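Local coordinates for protein PA_0080 (PDB 3ZHN) that is a lipoprotein of the type VI secretion system, TssJ1, and probably serves as an outer-membrane-anchored part of that secretion machine, at residues G68-Y72 with F73-D77; A119-D122 with L123-T127. All coordinates share one frame; numbering follows the deposited sequence.

Interaction 1 (G68-Y72 with F73-D77)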
# COMPACT_ATOMS: atom_id res chain seq x y z
N GLY A 68 -5.10 9.08 6.52
CA GLY A 68 -6.43 8.43 6.53
C GLY A 68 -7.61 9.35 6.28
O GLY A 68 -8.70 8.82 6.02
N ARG A 69 -7.41 10.68 6.42
CA ARG A 69 -8.44 11.68 6.21
C ARG A 69 -8.40 12.37 4.87
O ARG A 69 -9.28 13.16 4.54
CB ARG A 69 -8.30 12.81 7.26
CG ARG A 69 -8.73 12.34 8.63
CD ARG A 69 -8.35 13.41 9.65
NE ARG A 69 -8.81 13.10 11.00
CZ ARG A 69 -8.53 13.78 12.11
NH1 ARG A 69 -7.72 14.81 12.07
NH2 ARG A 69 -9.11 13.43 13.27
N ALA A 70 -7.31 12.13 4.11
CA ALA A 70 -7.04 12.91 2.91
C ALA A 70 -7.86 12.38 1.73
O ALA A 70 -8.13 11.20 1.62
CB ALA A 70 -5.60 12.81 2.58
N ASP A 71 -8.19 13.26 0.81
CA ASP A 71 -8.78 12.85 -0.47
C ASP A 71 -7.73 12.13 -1.35
O ASP A 71 -6.50 12.37 -1.30
CB ASP A 71 -9.24 14.10 -1.24
CG ASP A 71 -10.52 14.68 -0.69
OD1 ASP A 71 -11.09 14.25 0.35
OD2 ASP A 71 -10.99 15.70 -1.23
N TYR A 72 -8.25 11.29 -2.22
CA TYR A 72 -7.46 10.56 -3.18
C TYR A 72 -6.50 11.45 -4.00
O TYR A 72 -5.32 11.15 -4.04
CB TYR A 72 -8.34 9.77 -4.12
CG TYR A 72 -7.57 8.99 -5.13
CD1 TYR A 72 -7.16 9.57 -6.29
CD2 TYR A 72 -7.27 7.63 -4.88
CE1 TYR A 72 -6.43 8.85 -7.24
CE2 TYR A 72 -6.54 6.91 -5.76
CZ TYR A 72 -6.12 7.51 -6.98
OH TYR A 72 -5.35 6.82 -7.90
N PHE A 73 -7.01 12.48 -4.66
CA PHE A 73 -6.15 13.30 -5.48
C PHE A 73 -5.01 13.98 -4.65
O PHE A 73 -3.88 14.20 -5.12
CB PHE A 73 -6.90 14.39 -6.25
CG PHE A 73 -7.68 13.89 -7.45
CD1 PHE A 73 -7.09 13.15 -8.42
CD2 PHE A 73 -9.03 14.28 -7.62
CE1 PHE A 73 -7.83 12.76 -9.54
CE2 PHE A 73 -9.76 13.91 -8.72
CZ PHE A 73 -9.14 13.17 -9.69
N ALA A 74 -5.33 14.30 -3.41
CA ALA A 74 -4.38 14.98 -2.54
C ALA A 74 -3.21 13.99 -2.24
O ALA A 74 -2.07 14.36 -2.22
CB ALA A 74 -5.08 15.46 -1.24
N LEU A 75 -3.53 12.72 -2.00
CA LEU A 75 -2.52 11.70 -1.69
C LEU A 75 -1.69 11.30 -2.90
O LEU A 75 -0.53 10.81 -2.74
CB LEU A 75 -3.20 10.42 -1.13
CG LEU A 75 -3.71 10.58 0.28
CD1 LEU A 75 -4.38 9.32 0.77
CD2 LEU A 75 -2.62 11.05 1.26
N THR A 76 -2.28 11.36 -4.08
CA THR A 76 -1.61 10.85 -5.27
C THR A 76 -0.83 11.91 -6.04
O THR A 76 0.20 11.65 -6.55
CB THR A 76 -2.60 10.13 -6.21
OG1 THR A 76 -3.63 10.94 -6.56
CG2 THR A 76 -3.28 9.05 -5.55
N ASP A 77 -1.35 13.12 -6.10
CA ASP A 77 -0.76 14.18 -6.86
C ASP A 77 -0.06 15.19 -5.99
O ASP A 77 0.83 15.85 -6.50
CB ASP A 77 -1.85 14.86 -7.66
CG ASP A 77 -2.42 13.97 -8.79
OD1 ASP A 77 -1.76 13.00 -9.21
OD2 ASP A 77 -3.50 14.28 -9.30
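Tyr72 lays its ring across the side chain of Thr76, one turn further on, in the first turn of helix 72-77, a short helix set against the beta-sandwich of this TssJ protein, with Asp71 at its N-cap position. The Tyr72 side chain leaves the backbone with CG anti to its own N (chi1 -179°), a course that carries the ring along the helix to Thr76. CB and CG lie beside the amide of Phe73, with CB 3.1 Å from Phe73 N. Further out, CD1 looks onto Phe73 CD1 and Thr76 OG1, while CE1 has both OG1 and CG2 of Thr76 as neighbours. Tyr72 CZ is the ring atom nearest the methyl group, 3.5 Å from Thr76 CG2, and Tyr72 OH still lies within van der Waals range of it. The methyl thus sits over one ring face, displaced toward the rim, in a CH-pi contact of 3.7 Å from Thr76 CG2 to the Tyr72 ring centroid. Val117 of strand 113-118 touches both residues, and the ring of Trp128 meets that of Tyr72 edge-to-face.

The regular bonding of the helix begins here too. Leu75 N donates to Asp71 O over 3.1 Å. Next, Tyr72 O takes two donors from one residue, Thr76 N and Thr76 OG1, a double grip that holds the threonine hydroxyl against the backbone and helps fix its methyl over the ring. Before the turn, Ala70 CB packs on the Leu75 side chain, 3.7 Å from CD2, and so joins the link between the helices to the buried side of helix 72-77. The hydroxyl bond, 3.0 Å from Thr76 OG1 to Tyr72 O, arrives above the carbonyl plane, 38° out of it.

Interaction 2 (A119-D122 with L123-T127)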
# COMPACT_ATOMS: atom_id res chain seq x y z
N ALA A 119 -5.04 2.67 -7.17
CA ALA A 119 -5.81 3.42 -8.12
C ALA A 119 -6.85 2.56 -8.79
O ALA A 119 -6.83 2.35 -10.02
CB ALA A 119 -4.88 4.02 -9.15
N TYR A 120 -7.77 2.06 -7.97
CA TYR A 120 -8.91 1.30 -8.50
C TYR A 120 -9.80 2.21 -9.41
O TYR A 120 -9.99 3.39 -9.13
CB TYR A 120 -9.76 0.65 -7.37
CG TYR A 120 -9.14 -0.59 -6.82
CD1 TYR A 120 -9.09 -1.71 -7.58
CD2 TYR A 120 -8.48 -0.61 -5.61
CE1 TYR A 120 -8.51 -2.89 -7.13
CE2 TYR A 120 -7.90 -1.79 -5.14
CZ TYR A 120 -7.93 -2.94 -5.90
OH TYR A 120 -7.32 -4.10 -5.45
N ARG A 121 -10.34 1.57 -10.46
CA ARG A 121 -11.17 2.28 -11.46
C ARG A 121 -12.41 2.98 -10.87
O ARG A 121 -12.72 4.10 -11.26
CB ARG A 121 -11.56 1.33 -12.55
CG ARG A 121 -12.32 1.96 -13.71
CD ARG A 121 -12.71 0.98 -14.81
NE ARG A 121 -13.43 -0.16 -14.29
CZ ARG A 121 -14.75 -0.16 -14.04
NH1 ARG A 121 -15.48 0.90 -14.27
NH2 ARG A 121 -15.33 -1.25 -13.53
N ASP A 122 -13.02 2.32 -9.92
CA ASP A 122 -14.21 2.84 -9.25
C ASP A 122 -13.89 2.86 -7.77
O ASP A 122 -14.12 1.89 -7.02
CB ASP A 122 -15.47 2.03 -9.52
CG ASP A 122 -16.67 2.53 -8.70
OD1 ASP A 122 -16.68 3.73 -8.30
OD2 ASP A 122 -17.57 1.72 -8.40
N LEU A 123 -13.44 4.01 -7.32
CA LEU A 123 -13.06 4.17 -5.89
C LEU A 123 -14.24 4.06 -4.92
O LEU A 123 -14.07 3.61 -3.79
CB LEU A 123 -12.32 5.48 -5.70
CG LEU A 123 -11.00 5.51 -6.43
CD1 LEU A 123 -10.43 6.90 -6.36
CD2 LEU A 123 -9.94 4.49 -6.00
N ASP A 124 -15.47 4.35 -5.38
CA ASP A 124 -16.68 4.18 -4.51
C ASP A 124 -16.85 2.79 -3.99
O ASP A 124 -17.28 2.64 -2.87
CB ASP A 124 -17.94 4.71 -5.23
CG ASP A 124 -19.25 4.26 -4.53
OD1 ASP A 124 -19.86 3.17 -4.75
OD2 ASP A 124 -19.67 4.98 -3.67
N ARG A 125 -16.64 1.79 -4.83
CA ARG A 125 -16.84 0.42 -4.41
C ARG A 125 -15.59 -0.21 -3.80
O ARG A 125 -15.68 -1.33 -3.25
CB ARG A 125 -17.25 -0.44 -5.64
CG ARG A 125 -16.03 -0.89 -6.48
CD ARG A 125 -16.27 -1.73 -7.70
NE ARG A 125 -17.04 -0.96 -8.69
CZ ARG A 125 -17.42 -1.46 -9.88
NH1 ARG A 125 -17.14 -2.69 -10.25
NH2 ARG A 125 -18.06 -0.73 -10.73
N ALA A 126 -14.46 0.51 -3.83
CA ALA A 126 -13.20 -0.13 -3.54
C ALA A 126 -12.70 0.15 -2.13
O ALA A 126 -12.88 1.26 -1.61
CB ALA A 126 -12.13 0.32 -4.57
N THR A 127 -11.97 -0.82 -1.56
CA THR A 127 -11.09 -0.53 -0.41
C THR A 127 -9.73 -0.21 -0.99
O THR A 127 -8.81 -1.00 -1.17
CB THR A 127 -11.06 -1.73 0.51
OG1 THR A 127 -12.40 -2.06 0.88
CG2 THR A 127 -10.31 -1.47 1.79
O HOH W 1 -19.86 2.16 -7.22
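Tyr120 packs against the far end of its own loop: its CB is 3.7 Å from Ala126 CB, and Leu123 CD2 comes up to its carbonyl, 3.3 Å from Tyr120 O. Its hydroxyl bonds elsewhere, to Gly147 O. Arg121 bends at chi3 and brings its guanidinium almost perpendicular to that of Arg125, with NH2 3.9 Å from Arg125 NH2; Arg121 NE is bonded to Pro45 O, which anchors this guanidinium beside the like charge of Arg125.

Asp122 carries most of the polar contact. Its OD2 forms a salt bridge with Arg125, receiving NE at 2.7 Å in a nearly straight bond (167°). The oxygen lies in the guanidinium plane and is met on its anti side, while the carboxylate and guanidinium planes stand 90° apart. A water donates to both Asp122 OD2 and Asp124 OD1, bridging two carboxylates that would otherwise probably repel. The other oxygen, OD1, accepts a weak bond from Asp124 N, and Asp122 O a weak one from Arg125 N. With helical backbone angles at 123-125, this is a single helix-like turn spanned by an aspartate-arginine salt bridge, within the loop joining antiparallel strands 113-118 and 129-133 of the sandwich.

Overall arrangement
From the N terminus, the chain runs through strands 31-39 and 54-61 into the helical insertion, where interaction 1 forms the first turn of helix 72-77 just after the link from helix 65-69. It then passes through helix 79-83 and strands 87-95, 100-107 and 113-118 before interaction 2 forms a second local turn ahead of strand 129-133. The two contacts follow in series, neither nesting nor crossing, and their centres lie about 13 Å apart. They nevertheless touch in space: Tyr72 reaches Ala119 and Leu123, with CD2 3.6 Å from Leu123 CD1. This packing ties the helical insertion to the 119-127 loop, which leads from inner strand 113-118 to outermost strand 129-133 of the antiparallel sheet.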